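Local coordinates for protein probable enoyl-CoA hydratase/isomerase (Pseudomonas aeruginosa PAO1, PDB 5WYD) that probably acts as a crotonase-family enoyl-CoA hydratase/isomerase with hydro-lyase activity, and is implicated in making the diffusible signal factor, at residues A[124-129]-A[153-158]; A[18-23]-A[29-34]. The protein carries 1 engineered substitution. One frame throughout, in Å; residues are numbered along the deposited sequence.

Contact 1 of 2, residues A[124-129]-A[153-158]; sequences GLECAL and PCAGGT
E126, on the short helix 123-130 of the crotonase fold, reaches the turn that starts helix 157-176. Its side chain carries nearly the whole contact. CG lies anti to the carbonyl carbon (chi1 -74°), and the chain stays extended beyond it. This brings the carboxylate in among the backbone N-H groups of the turn. OE2 accepts the N-H of A155, with A155 N 2.9 Å from E126 OE2 and an angle of 145° at the hydrogen. The N-H of G157 adds a second, weak bond to the same oxygen: G157 N is 3.1 Å from E126 OE2, and the angle is only 128°. Both bonds end on an oxygen modelled too close to P153, so their exact geometry is less sure. G156 is the N-cap residue. G157 follows as the first residue of the helix, and its CA lies 3.8 Å from E126 CG. The methyl of A155 packs along the glutamate, with A155 CB 3.4 Å from E126 CB. It meets the carboxylate as well. F102 of helix 88-106 touches both E126 and A155. A second subunit also borders the contact, and E241 of that subunit hydrogen-bonds to T158 OG1. The contact is buried. In this crotonase-family fold, a carboxylate from helix 123-130 accepts backbone N-H groups at the N-terminal end of helix 157-176.

Contact 2 of 2, residues A[18-23]-A[29-34]; sequences KLTVEK and LITINH
The antiparallel beta hairpin of strands 19-24 and 27-32 pairs T20 with T31 and E22 with L29. Both are hydrogen-bonded pairs. T20 N donates to T31 O at 3.0 Å, and T31 N returns a bond to T20 O at 2.8 Å. E22 N reaches L29 O at 2.6 Å. L29 N answers to E22 O, but the modelled 2.5 Å is implausibly short and the length doubtful. The short strand segments 19-23 and 29-32 run antiparallel, with 160° between their directions. V21 faces I30 between these two pairs, and L19 faces I32 beyond T20 and T31; both are non-hydrogen-bonded pairs. Their side chains share the face that turns to helix 42-57. There V21 and I30 both touch L51, and V21 CG2 lies 4.3 Å from I30 CG1. The opposite face carries T20, E22, L29 and T31. T20 holds OG1 between its backbone N and carbonyl carbon (chi1 82°), which puts the hydroxyl 3.1 Å from T31 CB. E22 and L29 run side by side. E22 OE2 has a weak hydrogen bond to H24 and a long, weak ion pair with R201. K18 NZ makes a salt bridge to D41. I30 and I32 also bond through their backbones to V65 and Q69. Strand 27-32 therefore links strand 19-24, outermost within this chain, to strand 63-68. This is the N-terminal edge hairpin of the crotonase sheet.

In the fold
The two contacts sit in different parts of one chain, with centres about 19 Å apart and nearest atoms about 5 Å apart. They share no helix or strand. Contact 1 is the more deeply buried. It depends on one side chain taking up backbone N-H groups at a helix start, and it borders a second subunit. Contact 2 is only partly buried, and no other protein chain of the assembly touches it. There the bonds run from backbone to backbone, and the side chains sort into an apolar face and a mixed one. Contact 2 closes early in the sequence at the sheet edge, whereas contact 1 joins helix 123-130 to the turn and start of helix 157-176.

Contact 1 of 2, residues A[124-129]-A[153-158]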
loop_
_atom_site.group_PDB
_atom_site.type_symbol
_atom_site.label_atom_id
_atom_site.label_comp_id
_atom_site.label_asym_id
_atom_site.label_seq_id
_atom_site.Cartn_x
_atom_site.Cartn_y
_atom_site.Cartn_z
ATOM N N GLY A 124 -15.965 -9.338 -23.587
ATOM C CA GLY A 124 -17.258 -9.687 -23.027
ATOM C C GLY A 124 -17.122 -10.244 -21.631
ATOM O O GLY A 124 -17.864 -9.868 -20.721
ATOM N N LEU A 125 -16.144 -11.118 -21.434
ATOM C CA LEU A 125 -15.907 -11.653 -20.105
ATOM C C LEU A 125 -15.488 -10.537 -19.159
ATOM O O LEU A 125 -16.013 -10.411 -18.047
ATOM C CB LEU A 125 -14.839 -12.730 -20.200
ATOM C CG LEU A 125 -14.579 -13.521 -18.937
ATOM C CD1 LEU A 125 -15.909 -13.874 -18.278
ATOM C CD2 LEU A 125 -13.791 -14.774 -19.301
ATOM N N GLU A 126 -14.607 -9.663 -19.640
ATOM C CA GLU A 126 -14.140 -8.529 -18.860
ATOM C C GLU A 126 -15.300 -7.650 -18.483
ATOM O O GLU A 126 -15.362 -7.126 -17.362
ATOM C CB GLU A 126 -13.118 -7.756 -19.684
ATOM C CG GLU A 126 -11.817 -8.503 -19.737
ATOM C CD GLU A 126 -10.812 -7.934 -20.688
ATOM O OE1 GLU A 126 -11.124 -7.768 -21.880
ATOM O OE2 GLU A 126 -9.731 -7.542 -20.206
ATOM N N CYS A 127 -16.229 -7.487 -19.413
ATOM C CA CYS A 127 -17.412 -6.716 -19.119
ATOM C C CYS A 127 -18.205 -7.369 -18.006
ATOM O O CYS A 127 -18.655 -6.691 -17.077
ATOM C CB CYS A 127 -18.264 -6.595 -20.365
ATOM S SG CYS A 127 -19.854 -5.915 -19.934
ATOM N N ALA A 128 -18.350 -8.693 -18.058
ATOM C CA ALA A 128 -19.121 -9.370 -17.030
ATOM C C ALA A 128 -18.488 -9.172 -15.673
ATOM O O ALA A 128 -19.178 -8.862 -14.693
ATOM C CB ALA A 128 -19.205 -10.861 -17.349
ATOM N N LEU A 129 -17.162 -9.276 -15.621
ATOM C CA LEU A 129 -16.438 -9.119 -14.372
ATOM C C LEU A 129 -16.675 -7.740 -13.766
ATOM O O LEU A 129 -16.796 -7.607 -12.543
ATOM C CB LEU A 129 -14.954 -9.344 -14.640
ATOM C CG LEU A 129 -14.450 -10.740 -15.057
ATOM C CD1 LEU A 129 -12.953 -10.740 -15.374
ATOM C CD2 LEU A 129 -14.749 -11.714 -13.953
ATOM N N PRO A 153 -5.589 -9.100 -22.053
ATOM C CA PRO A 153 -6.855 -8.408 -21.799
ATOM C C PRO A 153 -6.566 -6.994 -21.330
ATOM O O PRO A 153 -5.876 -6.790 -20.334
ATOM C CB PRO A 153 -7.480 -9.241 -20.682
ATOM C CG PRO A 153 -6.835 -10.516 -20.767
ATOM C CD PRO A 153 -5.440 -10.288 -21.207
ATOM N N CYS A 154 -7.157 -6.010 -21.984
ATOM C CA CYS A 154 -6.844 -4.646 -21.597
ATOM C C CYS A 154 -7.975 -3.976 -20.849
ATOM O O CYS A 154 -7.868 -2.793 -20.522
ATOM C CB CYS A 154 -6.439 -3.849 -22.834
ATOM S SG CYS A 154 -7.679 -3.882 -24.126
ATOM N N ALA A 155 -9.021 -4.721 -20.511
ATOM C CA ALA A 155 -10.183 -4.174 -19.841
ATOM C C ALA A 155 -10.123 -4.320 -18.335
ATOM O O ALA A 155 -11.134 -4.113 -17.658
ATOM C CB ALA A 155 -11.411 -4.868 -20.374
ATOM N N GLY A 156 -8.950 -4.600 -17.796
ATOM C CA GLY A 156 -8.831 -4.953 -16.407
ATOM C C GLY A 156 -8.983 -6.427 -16.170
ATOM O O GLY A 156 -9.092 -6.851 -15.017
ATOM N N GLY A 157 -8.962 -7.218 -17.231
ATOM C CA GLY A 157 -9.131 -8.642 -17.090
ATOM C C GLY A 157 -8.043 -9.294 -16.272
ATOM O O GLY A 157 -8.293 -10.268 -15.558
ATOM N N THR A 158 -6.808 -8.822 -16.427
ATOM C CA THR A 158 -5.679 -9.427 -15.722
ATOM C C THR A 158 -5.849 -9.330 -14.214
ATOM O O THR A 158 -5.317 -10.159 -13.470
ATOM C CB THR A 158 -4.344 -8.801 -16.148
ATOM O OG1 THR A 158 -4.384 -7.379 -16.001
ATOM C CG2 THR A 158 -3.992 -9.179 -17.582
#

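Contact 2 of 2, residues A[18-23]-A[29-34]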
loop_
_atom_site.group_PDB
_atom_site.type_symbol
_atom_site.label_atom_id
_atom_site.label_comp_id
_atom_site.label_asym_id
_atom_site.label_seq_id
_atom_site.Cartn_x
_atom_site.Cartn_y
_atom_site.Cartn_z
ATOM N N LYS A 18 -27.098 0.337 -31.027
ATOM C CA LYS A 18 -26.742 -0.982 -30.522
ATOM C C LYS A 18 -27.112 -1.154 -29.059
ATOM O O LYS A 18 -27.502 -2.237 -28.632
ATOM C CB LYS A 18 -25.261 -1.189 -30.713
ATOM C CG LYS A 18 -24.967 -1.101 -32.155
ATOM C CD LYS A 18 -23.520 -1.292 -32.423
ATOM C CE LYS A 18 -22.768 0.019 -32.538
ATOM N NZ LYS A 18 -21.423 -0.172 -33.172
ATOM N N LEU A 19 -27.011 -0.116 -28.265
ATOM C CA LEU A 19 -27.345 -0.300 -26.867
ATOM C C LEU A 19 -28.781 0.114 -26.630
ATOM O O LEU A 19 -29.195 1.229 -26.968
ATOM C CB LEU A 19 -26.374 0.467 -25.982
ATOM C CG LEU A 19 -25.046 -0.254 -25.676
ATOM C CD1 LEU A 19 -24.267 -0.690 -26.901
ATOM C CD2 LEU A 19 -24.193 0.715 -24.860
ATOM N N THR A 20 -29.542 -0.822 -26.082
ATOM C CA THR A 20 -30.963 -0.664 -25.852
ATOM C C THR A 20 -31.168 -0.572 -24.363
ATOM O O THR A 20 -30.661 -1.409 -23.610
ATOM C CB THR A 20 -31.754 -1.853 -26.393
ATOM O OG1 THR A 20 -31.714 -2.915 -25.429
ATOM C CG2 THR A 20 -31.173 -2.332 -27.705
ATOM N N VAL A 21 -31.909 0.436 -23.943
ATOM C CA VAL A 21 -32.172 0.638 -22.538
ATOM C C VAL A 21 -33.667 0.499 -22.318
ATOM O O VAL A 21 -34.469 1.163 -22.989
ATOM C CB VAL A 21 -31.666 1.997 -22.054
ATOM C CG1 VAL A 21 -32.101 2.172 -20.639
ATOM C CG2 VAL A 21 -30.175 2.066 -22.185
ATOM N N GLU A 22 -34.038 -0.377 -21.398
ATOM C CA GLU A 22 -35.417 -0.577 -20.983
ATOM C C GLU A 22 -35.488 -0.389 -19.481
ATOM O O GLU A 22 -34.592 -0.837 -18.760
ATOM C CB GLU A 22 -35.907 -1.956 -21.372
ATOM C CG GLU A 22 -35.894 -2.169 -22.852
ATOM C CD GLU A 22 -36.225 -3.577 -23.200
ATOM O OE1 GLU A 22 -36.126 -3.922 -24.393
ATOM O OE2 GLU A 22 -36.577 -4.340 -22.272
ATOM N N LYS A 23 -36.492 0.338 -19.008
ATOM C CA LYS A 23 -36.647 0.551 -17.574
ATOM C C LYS A 23 -37.809 -0.267 -17.020
ATOM O O LYS A 23 -38.952 -0.117 -17.463
ATOM C CB LYS A 23 -36.830 2.030 -17.249
ATOM C CG LYS A 23 -37.093 2.276 -15.781
ATOM C CD LYS A 23 -37.283 3.742 -15.527
ATOM C CE LYS A 23 -37.501 4.054 -14.045
ATOM N NZ LYS A 23 -38.682 3.437 -13.356
ATOM N N LEU A 29 -32.524 -1.805 -17.750
ATOM C CA LEU A 29 -32.046 -2.899 -18.585
ATOM C C LEU A 29 -31.317 -2.362 -19.801
ATOM O O LEU A 29 -31.901 -1.649 -20.623
ATOM C CB LEU A 29 -33.194 -3.788 -19.048
ATOM C CG LEU A 29 -32.769 -4.783 -20.134
ATOM C CD1 LEU A 29 -31.658 -5.717 -19.694
ATOM C CD2 LEU A 29 -33.989 -5.545 -20.618
ATOM N N ILE A 30 -30.061 -2.766 -19.931
ATOM C CA ILE A 30 -29.191 -2.389 -21.032
ATOM C C ILE A 30 -28.832 -3.635 -21.810
ATOM O O ILE A 30 -28.290 -4.584 -21.237
ATOM C CB ILE A 30 -27.911 -1.732 -20.525
ATOM C CG1 ILE A 30 -28.285 -0.657 -19.519
ATOM C CG2 ILE A 30 -27.134 -1.229 -21.697
ATOM C CD1 ILE A 30 -27.089 -0.006 -18.879
ATOM N N THR A 31 -29.067 -3.619 -23.111
ATOM C CA THR A 31 -28.737 -4.766 -23.927
ATOM C C THR A 31 -27.757 -4.327 -25.002
ATOM O O THR A 31 -27.955 -3.284 -25.640
ATOM C CB THR A 31 -29.993 -5.365 -24.540
ATOM O OG1 THR A 31 -30.855 -5.808 -23.486
ATOM C CG2 THR A 31 -29.621 -6.591 -25.365
ATOM N N ILE A 32 -26.644 -5.056 -25.106
ATOM C CA ILE A 32 -25.725 -4.870 -26.218
ATOM C C ILE A 32 -26.362 -5.490 -27.442
ATOM O O ILE A 32 -26.720 -6.676 -27.427
ATOM C CB ILE A 32 -24.401 -5.590 -25.972
ATOM C CG1 ILE A 32 -23.934 -5.389 -24.557
ATOM C CG2 ILE A 32 -23.363 -5.096 -26.971
ATOM C CD1 ILE A 32 -22.731 -6.224 -24.283
ATOM N N ASN A 33 -26.417 -4.744 -28.525
ATOM C CA ASN A 33 -27.045 -5.215 -29.737
ATOM C C ASN A 33 -26.126 -4.897 -30.902
ATOM O O ASN A 33 -26.405 -4.012 -31.701
ATOM C CB ASN A 33 -28.420 -4.590 -29.885
ATOM C CG ASN A 33 -29.229 -5.205 -30.966
ATOM O OD1 ASN A 33 -28.770 -6.085 -31.693
ATOM N ND2 ASN A 33 -30.463 -4.741 -31.089
ATOM N N HIS A 34 -25.036 -5.636 -31.006
ATOM C CA HIS A 34 -24.094 -5.448 -32.096
ATOM C C HIS A 34 -24.035 -6.746 -32.878
ATOM O O HIS A 34 -23.663 -7.783 -32.321
ATOM C CB HIS A 34 -22.718 -5.046 -31.559
ATOM C CG HIS A 34 -21.752 -4.633 -32.617
ATOM N ND1 HIS A 34 -20.645 -5.385 -32.932
ATOM C CD2 HIS A 34 -21.777 -3.612 -33.501
ATOM C CE1 HIS A 34 -19.988 -4.805 -33.917
ATOM N NE2 HIS A 34 -20.659 -3.730 -34.287
#